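Side-chain contacts in CocE/NonD family hydrolase (Staphylococcus aureus subsp. aureus COL, PDB 3III), which probably hydrolyses ester or amide bonds, as an alpha/beta-hydrolase-fold enzyme of the CocE/NonD family related to X-Pro dipeptidyl-peptidases: residues A[337-342]-A[429-434]; A[97-102]-A[302-307]; A[213-218]-A[533-538]. All blocks are in the same frame, centred on the assembly; numbering follows the deposited sequence.

Contact 1: residues A[337-342]-A[429-434]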
loop_
_atom_site.group_PDB
_atom_site.type_symbol
_atom_site.label_atom_id
_atom_site.label_comp_id
_atom_site.label_asym_id
_atom_site.label_seq_id
_atom_site.Cartn_x
_atom_site.Cartn_y
_atom_site.Cartn_z
ATOM N N VAL A 337 16.078 -1.890 7.235
ATOM C CA VAL A 337 16.174 -1.052 8.424
ATOM C C VAL A 337 16.683 0.329 7.959
ATOM O O VAL A 337 17.843 0.491 7.582
ATOM C CB VAL A 337 17.129 -1.633 9.440
ATOM C CG1 VAL A 337 17.131 -0.744 10.727
ATOM C CG2 VAL A 337 16.662 -3.072 9.833
ATOM N N ARG A 338 15.809 1.327 7.939
ATOM C CA ARG A 338 16.160 2.626 7.352
ATOM C C ARG A 338 17.053 3.363 8.360
ATOM O O ARG A 338 16.726 3.404 9.523
ATOM C CB ARG A 338 14.923 3.467 7.123
ATOM C CG ARG A 338 13.949 2.870 6.162
ATOM C CD ARG A 338 12.654 3.663 6.071
ATOM N NE ARG A 338 12.039 3.717 7.388
ATOM C CZ ARG A 338 10.960 4.436 7.702
ATOM N NH1 ARG A 338 10.277 5.126 6.776
ATOM N NH2 ARG A 338 10.514 4.410 8.958
ATOM N N ASP A 339 18.116 4.001 7.899
ATOM C CA ASP A 339 18.925 4.877 8.743
ATOM C C ASP A 339 18.718 6.375 8.356
ATOM O O ASP A 339 18.414 7.216 9.237
ATOM C CB ASP A 339 20.398 4.533 8.590
ATOM C CG ASP A 339 21.293 5.478 9.427
ATOM O OD1 ASP A 339 20.809 6.041 10.445
ATOM O OD2 ASP A 339 22.442 5.657 9.042
ATOM N N GLN A 340 18.894 6.674 7.064
ATOM C CA GLN A 340 18.604 7.978 6.477
ATOM C C GLN A 340 17.858 7.755 5.142
ATOM O O GLN A 340 17.609 6.604 4.734
ATOM C CB GLN A 340 19.880 8.817 6.241
ATOM C CG GLN A 340 20.716 9.168 7.454
ATOM C CD GLN A 340 20.532 10.626 7.972
ATOM O OE1 GLN A 340 20.166 11.578 7.210
ATOM N NE2 GLN A 340 20.782 10.816 9.292
ATOM N N PHE A 341 17.553 8.853 4.455
ATOM C CA PHE A 341 16.836 8.832 3.167
ATOM C C PHE A 341 17.694 8.011 2.213
ATOM O O PHE A 341 18.873 8.376 1.932
ATOM C CB PHE A 341 16.618 10.287 2.651
ATOM C CG PHE A 341 16.022 10.370 1.284
ATOM C CD1 PHE A 341 14.665 10.397 1.102
ATOM C CD2 PHE A 341 16.839 10.388 0.178
ATOM C CE1 PHE A 341 14.101 10.424 -0.182
ATOM C CE2 PHE A 341 16.303 10.395 -1.120
ATOM C CZ PHE A 341 14.922 10.449 -1.297
ATOM N N TYR A 342 17.119 6.938 1.671
ATOM C CA TYR A 342 17.881 6.073 0.700
ATOM C C TYR A 342 19.193 5.533 1.259
ATOM O O TYR A 342 20.193 5.320 0.512
ATOM C CB TYR A 342 18.070 6.824 -0.619
ATOM C CG TYR A 342 16.931 6.494 -1.574
ATOM C CD1 TYR A 342 15.609 6.833 -1.263
ATOM C CD2 TYR A 342 17.173 5.754 -2.751
ATOM C CE1 TYR A 342 14.545 6.506 -2.111
ATOM C CE2 TYR A 342 16.092 5.393 -3.597
ATOM C CZ TYR A 342 14.792 5.838 -3.285
ATOM O OH TYR A 342 13.712 5.497 -4.121
ATOM N N ILE A 429 5.744 9.690 14.523
ATOM C CA ILE A 429 7.056 9.333 15.066
ATOM C C ILE A 429 8.102 9.954 14.163
ATOM O O ILE A 429 8.047 9.776 12.922
ATOM C CB ILE A 429 7.271 7.823 15.070
ATOM C CG1 ILE A 429 6.110 7.135 15.787
ATOM C CG2 ILE A 429 8.696 7.438 15.728
ATOM C CD1 ILE A 429 5.932 7.597 17.284
ATOM N N LYS A 430 9.051 10.664 14.777
ATOM C CA LYS A 430 10.174 11.312 14.049
ATOM C C LYS A 430 11.492 10.792 14.649
ATOM O O LYS A 430 11.528 10.350 15.811
ATOM C CB LYS A 430 10.129 12.843 14.207
ATOM C CG LYS A 430 8.919 13.491 13.633
ATOM C CD LYS A 430 8.881 14.989 13.772
ATOM C CE LYS A 430 7.705 15.541 12.954
ATOM N NZ LYS A 430 7.866 15.371 11.469
ATOM N N LYS A 431 12.554 10.860 13.852
ATOM C CA LYS A 431 13.905 10.597 14.296
ATOM C C LYS A 431 14.658 11.876 14.175
ATOM O O LYS A 431 14.513 12.571 13.137
ATOM C CB LYS A 431 14.601 9.562 13.423
ATOM C CG LYS A 431 16.035 9.271 13.984
ATOM C CD LYS A 431 16.682 8.029 13.428
ATOM C CE LYS A 431 17.682 8.275 12.346
ATOM N NZ LYS A 431 18.644 7.170 12.106
ATOM N N LEU A 432 15.430 12.212 15.226
ATOM C CA LEU A 432 16.241 13.390 15.246
ATOM C C LEU A 432 17.695 12.927 15.373
ATOM O O LEU A 432 17.990 12.001 16.143
ATOM C CB LEU A 432 15.896 14.318 16.410
ATOM C CG LEU A 432 14.444 14.647 16.752
ATOM C CD1 LEU A 432 14.421 15.703 17.875
ATOM C CD2 LEU A 432 13.755 15.167 15.509
ATOM N N ASP A 433 18.583 13.555 14.607
ATOM C CA ASP A 433 19.956 13.053 14.526
ATOM C C ASP A 433 20.678 13.568 15.769
ATOM O O ASP A 433 20.052 14.207 16.606
ATOM C CB ASP A 433 20.678 13.433 13.220
ATOM C CG ASP A 433 20.760 14.908 12.987
ATOM O OD1 ASP A 433 20.731 15.703 13.960
ATOM O OD2 ASP A 433 20.862 15.282 11.794
ATOM N N ARG A 434 21.974 13.290 15.874
ATOM C CA ARG A 434 22.752 13.703 17.031
ATOM C C ARG A 434 22.910 15.212 17.158
ATOM O O ARG A 434 23.284 15.667 18.195
ATOM C CB ARG A 434 24.109 13.067 17.015
ATOM C CG ARG A 434 24.073 11.574 17.175
ATOM C CD ARG A 434 25.313 10.966 16.548
ATOM N NE ARG A 434 25.424 9.562 16.938
ATOM C CZ ARG A 434 26.047 8.652 16.234
ATOM N NH1 ARG A 434 26.641 8.988 15.090
ATOM N NH2 ARG A 434 26.085 7.410 16.671
HETATM O O HOH W 1 21.330 13.457 10.004
#
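A classic beta bulge, formed by Asp339 and Gln340 facing Lys343, receives the ammonium group of Lys431 in a buried contact. The bulge lies where strand 333-338 turns toward its antiparallel partner 343-349, the outermost strand at one margin of the large mixed sheet of the alpha/beta-hydrolase fold. Lys431 comes from strand 424-432 of a separate antiparallel sheet, so the pair bridges two sheets whose backbones stay well apart, with 9.4 Å between the CA atoms of Asp339 and Lys431.

Lys431 NZ gives a hydrogen bond to Asp339 O at 2.9 Å. The donor lies in the carbonyl plane on a lone pair, with a C=O...NZ angle of 132°. NZ also forms a salt bridge with Asp339 OD1 at 3.0 Å, although as a hydrogen bond this one is weak. One residue can offer both oxygens because its CG sits anti to the backbone N (chi1 178°), which folds the carboxylate back beside its own carbonyl. On the lysine side the chain leaves the strand straight and then bends at chi3 (100°), delivering NZ to the two oxygens.

Neither group depends on this pairing alone. Lys431 NZ also binds Leu502 O and Glu507 OE1, while Asp339 OD2 bridges to Lys343 NZ. With two carboxylates, Asp339 and Glu507, bound to it, the buried ammonium is probably kept charged.

A water bridges the neighbouring Gln340 and Asp433: it accepts from Gln340 NE2 at 2.8 Å and donates to Asp433 OD2 at 2.6 Å.

Contact 2: residues A[97-102]-A[302-307]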
loop_
_atom_site.group_PDB
_atom_site.type_symbol
_atom_site.label_atom_id
_atom_site.label_comp_id
_atom_site.label_asym_id
_atom_site.label_seq_id
_atom_site.Cartn_x
_atom_site.Cartn_y
_atom_site.Cartn_z
ATOM N N ILE A 97 12.021 5.154 -13.221
ATOM C CA ILE A 97 10.995 4.157 -13.556
ATOM C C ILE A 97 11.195 3.714 -15.023
ATOM O O ILE A 97 10.602 4.264 -15.921
ATOM C CB ILE A 97 9.610 4.706 -13.359
ATOM C CG1 ILE A 97 9.376 5.207 -11.912
ATOM C CG2 ILE A 97 8.516 3.631 -13.651
ATOM C CD1 ILE A 97 7.971 5.896 -11.768
ATOM N N PRO A 98 12.074 2.739 -15.259
ATOM C CA PRO A 98 12.336 2.358 -16.643
ATOM C C PRO A 98 11.380 1.262 -17.130
ATOM O O PRO A 98 11.327 0.183 -16.530
ATOM C CB PRO A 98 13.751 1.829 -16.570
ATOM C CG PRO A 98 13.874 1.264 -15.203
ATOM C CD PRO A 98 13.063 2.151 -14.343
ATOM N N THR A 99 10.637 1.543 -18.194
ATOM C CA THR A 99 9.760 0.520 -18.771
ATOM C C THR A 99 9.730 0.682 -20.283
ATOM O O THR A 99 10.120 1.745 -20.809
ATOM C CB THR A 99 8.324 0.562 -18.230
ATOM O OG1 THR A 99 7.641 1.668 -18.847
ATOM C CG2 THR A 99 8.264 0.670 -16.765
ATOM N N SER A 100 9.316 -0.387 -20.979
ATOM C CA SER A 100 8.997 -0.245 -22.377
ATOM C C SER A 100 7.744 0.634 -22.575
ATOM O O SER A 100 6.938 0.863 -21.683
ATOM C CB SER A 100 8.728 -1.566 -23.037
ATOM O OG SER A 100 7.511 -2.103 -22.590
ATOM N N SER A 101 7.548 1.050 -23.807
ATOM C CA SER A 101 6.378 1.858 -24.145
ATOM C C SER A 101 5.059 1.047 -24.138
ATOM O O SER A 101 3.954 1.601 -24.378
ATOM C CB SER A 101 6.665 2.577 -25.461
ATOM O OG SER A 101 6.904 1.623 -26.491
ATOM N N PHE A 102 5.146 -0.263 -23.888
ATOM C CA PHE A 102 3.959 -1.146 -23.901
ATOM C C PHE A 102 3.568 -1.568 -22.458
ATOM O O PHE A 102 3.018 -2.654 -22.231
ATOM C CB PHE A 102 4.234 -2.359 -24.782
ATOM C CG PHE A 102 4.264 -2.042 -26.275
ATOM C CD1 PHE A 102 3.122 -2.143 -27.027
ATOM C CD2 PHE A 102 5.424 -1.612 -26.883
ATOM C CE1 PHE A 102 3.131 -1.847 -28.374
ATOM C CE2 PHE A 102 5.444 -1.309 -28.233
ATOM C CZ PHE A 102 4.310 -1.410 -28.977
ATOM N N SER A 302 10.937 0.833 -7.232
ATOM C CA SER A 302 11.395 -0.395 -6.686
ATOM C C SER A 302 10.795 -1.617 -7.455
ATOM O O SER A 302 11.494 -2.620 -7.622
ATOM C CB SER A 302 11.098 -0.519 -5.201
ATOM O OG SER A 302 11.688 0.506 -4.395
ATOM N N TYR A 303 9.541 -1.513 -7.913
ATOM C CA TYR A 303 8.895 -2.574 -8.652
ATOM C C TYR A 303 9.664 -2.933 -9.918
ATOM O O TYR A 303 9.918 -4.111 -10.215
ATOM C CB TYR A 303 7.476 -2.162 -9.015
ATOM C CG TYR A 303 6.752 -3.178 -9.833
ATOM C CD1 TYR A 303 6.385 -4.378 -9.272
ATOM C CD2 TYR A 303 6.367 -2.903 -11.148
ATOM C CE1 TYR A 303 5.697 -5.317 -10.004
ATOM C CE2 TYR A 303 5.691 -3.845 -11.912
ATOM C CZ TYR A 303 5.363 -5.067 -11.309
ATOM O OH TYR A 303 4.641 -6.001 -11.991
ATOM N N TYR A 304 10.103 -1.892 -10.626
ATOM C CA TYR A 304 10.743 -2.030 -11.931
ATOM C C TYR A 304 12.246 -2.134 -11.848
ATOM O O TYR A 304 12.888 -2.357 -12.852
ATOM C CB TYR A 304 10.383 -0.813 -12.795
ATOM C CG TYR A 304 8.946 -0.870 -13.282
ATOM C CD1 TYR A 304 8.514 -1.894 -14.088
ATOM C CD2 TYR A 304 8.029 0.093 -12.892
ATOM C CE1 TYR A 304 7.160 -1.986 -14.508
ATOM C CE2 TYR A 304 6.729 0.053 -13.325
ATOM C CZ TYR A 304 6.282 -0.989 -14.126
ATOM O OH TYR A 304 4.961 -0.987 -14.509
ATOM N N ALA A 305 12.815 -2.012 -10.658
ATOM C CA ALA A 305 14.260 -2.149 -10.499
ATOM C C ALA A 305 14.661 -3.555 -10.894
ATOM O O ALA A 305 13.973 -4.542 -10.556
ATOM C CB ALA A 305 14.675 -1.918 -9.008
ATOM N N ARG A 306 15.780 -3.677 -11.591
ATOM C CA ARG A 306 16.196 -4.976 -12.121
ATOM C C ARG A 306 16.286 -6.071 -11.022
ATOM O O ARG A 306 15.846 -7.185 -11.257
ATOM C CB ARG A 306 17.518 -4.861 -12.884
ATOM C CG ARG A 306 17.997 -6.176 -13.603
ATOM C CD ARG A 306 16.982 -6.648 -14.651
ATOM N NE ARG A 306 17.490 -7.730 -15.481
ATOM C CZ ARG A 306 18.312 -7.577 -16.516
ATOM N NH1 ARG A 306 18.697 -8.672 -17.218
ATOM N NH2 ARG A 306 18.723 -6.362 -16.877
ATOM N N GLU A 307 16.840 -5.775 -9.835
ATOM C CA GLU A 307 16.900 -6.826 -8.831
ATOM C C GLU A 307 15.533 -7.334 -8.433
ATOM O O GLU A 307 15.429 -8.514 -8.099
ATOM C CB GLU A 307 17.684 -6.431 -7.570
ATOM C CG GLU A 307 17.131 -5.320 -6.834
ATOM C CD GLU A 307 17.895 -5.095 -5.496
ATOM O OE1 GLU A 307 19.057 -5.499 -5.375
ATOM O OE2 GLU A 307 17.290 -4.499 -4.592
HETATM O O HOH W 2 12.163 -2.177 -15.731
#
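Tyr304 meets loop 97-102 through a CH-pi contact with Thr99, at the place where helix 299-304 gives way to helix 306-319, after strand 290-295 of the alpha/beta-hydrolase fold. Ala305, the next residue, is the N-cap of the second helix.

The side chain begins at CB, which packs loosely against Pro98, with Tyr304 CB 4.3 Å from Pro98 CD and 4.0 Å from Pro98 O. Chi1 of -74° places CG anti to the carbonyl carbon, which carries the ring along the loop and past three successive residues. Tyr304 CD2 is touched obliquely by Ile97 CG2 at 3.7 Å, an apolar contact that continues more loosely to CE2. The six ring carbons share one neighbour, the methyl of Thr99: its CG2 lies 3.5 Å from the centroid of the Tyr304 ring and only 6° off the ring normal, almost exactly over the middle of the face. The opposite face is covered from within its own segment, where Tyr303 CD2 stands 3.4 Å above the Tyr304 ring plane, also over the centre. The ring is therefore sandwiched between a threonine methyl and the edge of another tyrosine, with a neighbour against each face. At the tip, OH leaves the apolar contact and hydrogen-bonds to Ser107 O, further along the same loop, so the phenol is held at its end as well as on its faces.

The backbone closes the other end of the contact. One water donates to Pro98 O at 2.6 Å and to Tyr304 O at 3.0 Å.

Contact 3: residues A[213-218]-A[533-538]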
loop_
_atom_site.group_PDB
_atom_site.type_symbol
_atom_site.label_atom_id
_atom_site.label_comp_id
_atom_site.label_asym_id
_atom_site.label_seq_id
_atom_site.Cartn_x
_atom_site.Cartn_y
_atom_site.Cartn_z
ATOM N N PHE A 213 -6.110 12.467 -1.383
ATOM C CA PHE A 213 -5.887 11.372 -2.325
ATOM C C PHE A 213 -7.130 10.528 -2.681
ATOM O O PHE A 213 -7.415 10.303 -3.867
ATOM C CB PHE A 213 -4.785 10.424 -1.880
ATOM C CG PHE A 213 -4.566 9.334 -2.847
ATOM C CD1 PHE A 213 -3.827 9.550 -3.996
ATOM C CD2 PHE A 213 -5.142 8.097 -2.645
ATOM C CE1 PHE A 213 -3.654 8.506 -4.933
ATOM C CE2 PHE A 213 -4.949 7.059 -3.547
ATOM C CZ PHE A 213 -4.206 7.268 -4.693
ATOM N N TYR A 214 -7.886 10.117 -1.661
ATOM C CA TYR A 214 -9.104 9.309 -1.898
ATOM C C TYR A 214 -10.038 9.927 -2.925
ATOM O O TYR A 214 -10.570 9.236 -3.835
ATOM C CB TYR A 214 -9.857 9.096 -0.603
ATOM C CG TYR A 214 -11.164 8.328 -0.764
ATOM C CD1 TYR A 214 -11.157 6.938 -0.912
ATOM C CD2 TYR A 214 -12.406 9.000 -0.811
ATOM C CE1 TYR A 214 -12.357 6.248 -1.074
ATOM C CE2 TYR A 214 -13.590 8.340 -0.975
ATOM C CZ TYR A 214 -13.559 6.929 -1.074
ATOM O OH TYR A 214 -14.759 6.260 -1.230
ATOM N N ARG A 215 -10.276 11.208 -2.758
ATOM C CA ARG A 215 -11.150 11.959 -3.629
ATOM C C ARG A 215 -10.504 12.225 -4.974
ATOM O O ARG A 215 -11.143 12.106 -6.001
ATOM C CB ARG A 215 -11.616 13.248 -2.956
ATOM C CG ARG A 215 -12.341 13.007 -1.666
ATOM C CD ARG A 215 -12.884 14.260 -0.986
ATOM N NE ARG A 215 -13.595 13.854 0.235
ATOM C CZ ARG A 215 -14.177 14.687 1.078
ATOM N NH1 ARG A 215 -14.108 15.998 0.891
ATOM N NH2 ARG A 215 -14.832 14.205 2.119
ATOM N N PHE A 216 -9.223 12.531 -4.979
ATOM C CA PHE A 216 -8.461 12.709 -6.223
ATOM C C PHE A 216 -8.498 11.427 -7.097
ATOM O O PHE A 216 -8.753 11.451 -8.331
ATOM C CB PHE A 216 -7.042 13.025 -5.822
ATOM C CG PHE A 216 -6.023 12.918 -6.946
ATOM C CD1 PHE A 216 -5.941 13.918 -7.906
ATOM C CD2 PHE A 216 -5.113 11.867 -6.992
ATOM C CE1 PHE A 216 -4.980 13.832 -8.911
ATOM C CE2 PHE A 216 -4.154 11.806 -7.967
ATOM C CZ PHE A 216 -4.104 12.790 -8.928
ATOM N N TRP A 217 -8.336 10.308 -6.417
ATOM C CA TRP A 217 -8.304 8.994 -7.034
ATOM C C TRP A 217 -9.683 8.693 -7.600
ATOM O O TRP A 217 -9.828 8.261 -8.762
ATOM C CB TRP A 217 -7.892 7.979 -5.966
ATOM C CG TRP A 217 -8.055 6.587 -6.361
ATOM C CD1 TRP A 217 -7.274 5.895 -7.213
ATOM C CD2 TRP A 217 -9.076 5.682 -5.915
ATOM N NE1 TRP A 217 -7.754 4.618 -7.354
ATOM C CE2 TRP A 217 -8.860 4.461 -6.565
ATOM C CE3 TRP A 217 -10.160 5.790 -5.044
ATOM C CZ2 TRP A 217 -9.665 3.339 -6.347
ATOM C CZ3 TRP A 217 -10.957 4.661 -4.825
ATOM C CH2 TRP A 217 -10.722 3.475 -5.484
ATOM N N THR A 218 -10.700 8.878 -6.768
ATOM C CA THR A 218 -12.052 8.605 -7.219
ATOM C C THR A 218 -12.409 9.445 -8.442
ATOM O O THR A 218 -12.931 8.924 -9.431
ATOM C CB THR A 218 -13.113 8.859 -6.133
ATOM O OG1 THR A 218 -12.843 8.028 -5.006
ATOM C CG2 THR A 218 -14.495 8.504 -6.725
ATOM N N HIS A 533 -6.798 15.824 5.376
ATOM C CA HIS A 533 -7.869 15.623 6.333
ATOM C C HIS A 533 -8.476 16.974 6.711
ATOM O O HIS A 533 -8.335 17.438 7.832
ATOM C CB HIS A 533 -7.330 14.821 7.559
ATOM C CG HIS A 533 -6.730 13.487 7.188
ATOM N ND1 HIS A 533 -5.378 13.319 6.952
ATOM C CD2 HIS A 533 -7.286 12.272 7.019
ATOM C CE1 HIS A 533 -5.142 12.066 6.622
ATOM N NE2 HIS A 533 -6.281 11.410 6.644
ATOM N N GLU A 534 -9.121 17.612 5.751
ATOM C CA GLU A 534 -9.606 18.967 5.938
ATOM C C GLU A 534 -11.024 19.031 6.511
ATOM O O GLU A 534 -11.544 20.123 6.739
ATOM C CB GLU A 534 -9.559 19.735 4.620
ATOM C CG GLU A 534 -8.170 19.846 4.016
ATOM C CD GLU A 534 -7.334 20.917 4.623
ATOM O OE1 GLU A 534 -7.794 22.064 4.803
ATOM O OE2 GLU A 534 -6.178 20.619 4.915
ATOM N N GLU A 535 -11.672 17.879 6.697
ATOM C CA GLU A 535 -12.972 17.853 7.356
ATOM C C GLU A 535 -12.804 17.281 8.761
ATOM O O GLU A 535 -12.781 16.059 8.944
ATOM C CB GLU A 535 -13.995 17.054 6.515
ATOM C CG GLU A 535 -14.392 17.826 5.272
ATOM C CD GLU A 535 -15.108 16.991 4.212
ATOM O OE1 GLU A 535 -15.507 15.836 4.477
ATOM O OE2 GLU A 535 -15.278 17.508 3.089
ATOM N N THR A 536 -12.662 18.185 9.728
ATOM C CA THR A 536 -12.246 17.850 11.097
ATOM C C THR A 536 -13.380 18.155 12.085
ATOM O O THR A 536 -14.146 19.084 11.861
ATOM C CB THR A 536 -10.974 18.675 11.526
ATOM O OG1 THR A 536 -10.542 18.237 12.801
ATOM C CG2 THR A 536 -11.307 20.163 11.632
ATOM N N VAL A 537 -13.442 17.387 13.183
ATOM C CA VAL A 537 -14.317 17.662 14.368
ATOM C C VAL A 537 -13.668 18.544 15.438
ATOM O O VAL A 537 -14.303 18.897 16.429
ATOM C CB VAL A 537 -14.710 16.339 15.105
ATOM C CG1 VAL A 537 -15.542 15.426 14.216
ATOM C CG2 VAL A 537 -13.428 15.596 15.628
ATOM N N ASN A 538 -12.407 18.902 15.241
ATOM C CA ASN A 538 -11.650 19.689 16.198
ATOM C C ASN A 538 -12.138 21.114 16.457
ATOM O O ASN A 538 -12.413 21.891 15.548
ATOM C CB ASN A 538 -10.165 19.722 15.824
ATOM C CG ASN A 538 -9.482 18.409 16.109
ATOM O OD1 ASN A 538 -9.980 17.629 16.908
ATOM N ND2 ASN A 538 -8.350 18.145 15.463
#
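Arg215 and Glu535 form an end-on, two-pronged salt bridge at the protein surface, and it is where these two segments touch. Arg215 stands on helix 213-224, in the helical insertion between strands 186-192 and 262-267 of the hydrolase sheet; Glu535 belongs to the loop leading into strand 541-546 of the C-terminal domain.

Each terminal nitrogen takes its own oxygen. Arg215 NH1 donates to Glu535 OE2 at 2.9 Å with an N-H...O angle of 166°, and Arg215 NH2 donates to Glu535 OE1, also at 2.9 Å, slightly more bent at 156°. OE2 lies close to the guanidinium plane, at its edge, while OE1 is tilted a little from it. Seen from the acceptor the fit is less flat: both nitrogens approach from above the carboxylate plane, because the two groups are turned 56° against each other. Arg215 reaches this far because its chain is extended from CG to NE. The third donor, NE, goes to Gln238 OE1 on helix 234-240, which helps to fix the rotation of the guanidinium.

Two neighbouring polar groups are also satisfied. Within the helix, Tyr214 O accepts two donors from opposite faces of its plane, Thr218 N at 3.0 Å and Thr218 OG1 at 2.8 Å. In the loop, Thr536 OG1 accepts from Asn538 N at 3.1 Å, an ST turn, and it also hydrogen-bonds to Asp424 OD2.

With all three guanidinium nitrogens engaged and both carboxylate oxygens used, the opposite charges probably offset each other in large part. Two fairly straight bonds, with NE tied to Gln238, fix how guanidinium and carboxylate are turned, at a surface site where solvent probably screens part of their attraction.

In the fold
Going from the N terminus, the chain first lays down loop 97-102, which opens contact 2, then helix segment 213-218 in the insertion, which opens contact 3. Contact 2 closes at 302-307, joining that early loop to the helices that follow strand 290-295. After helix 306-319 the chain enters strand 333-338, where contact 1 opens; it closes at 429-434. Contact 3 closes last, at 533-538. Contacts 2 and 3 therefore cross, contact 1 lies wholly within the span of contact 3, and contacts 2 and 1 follow in series. Contacts 1 and 3, with centres 28 Å apart, tie the hydrolase sheet's margin and the helical insertion, respectively, to the C-terminal region.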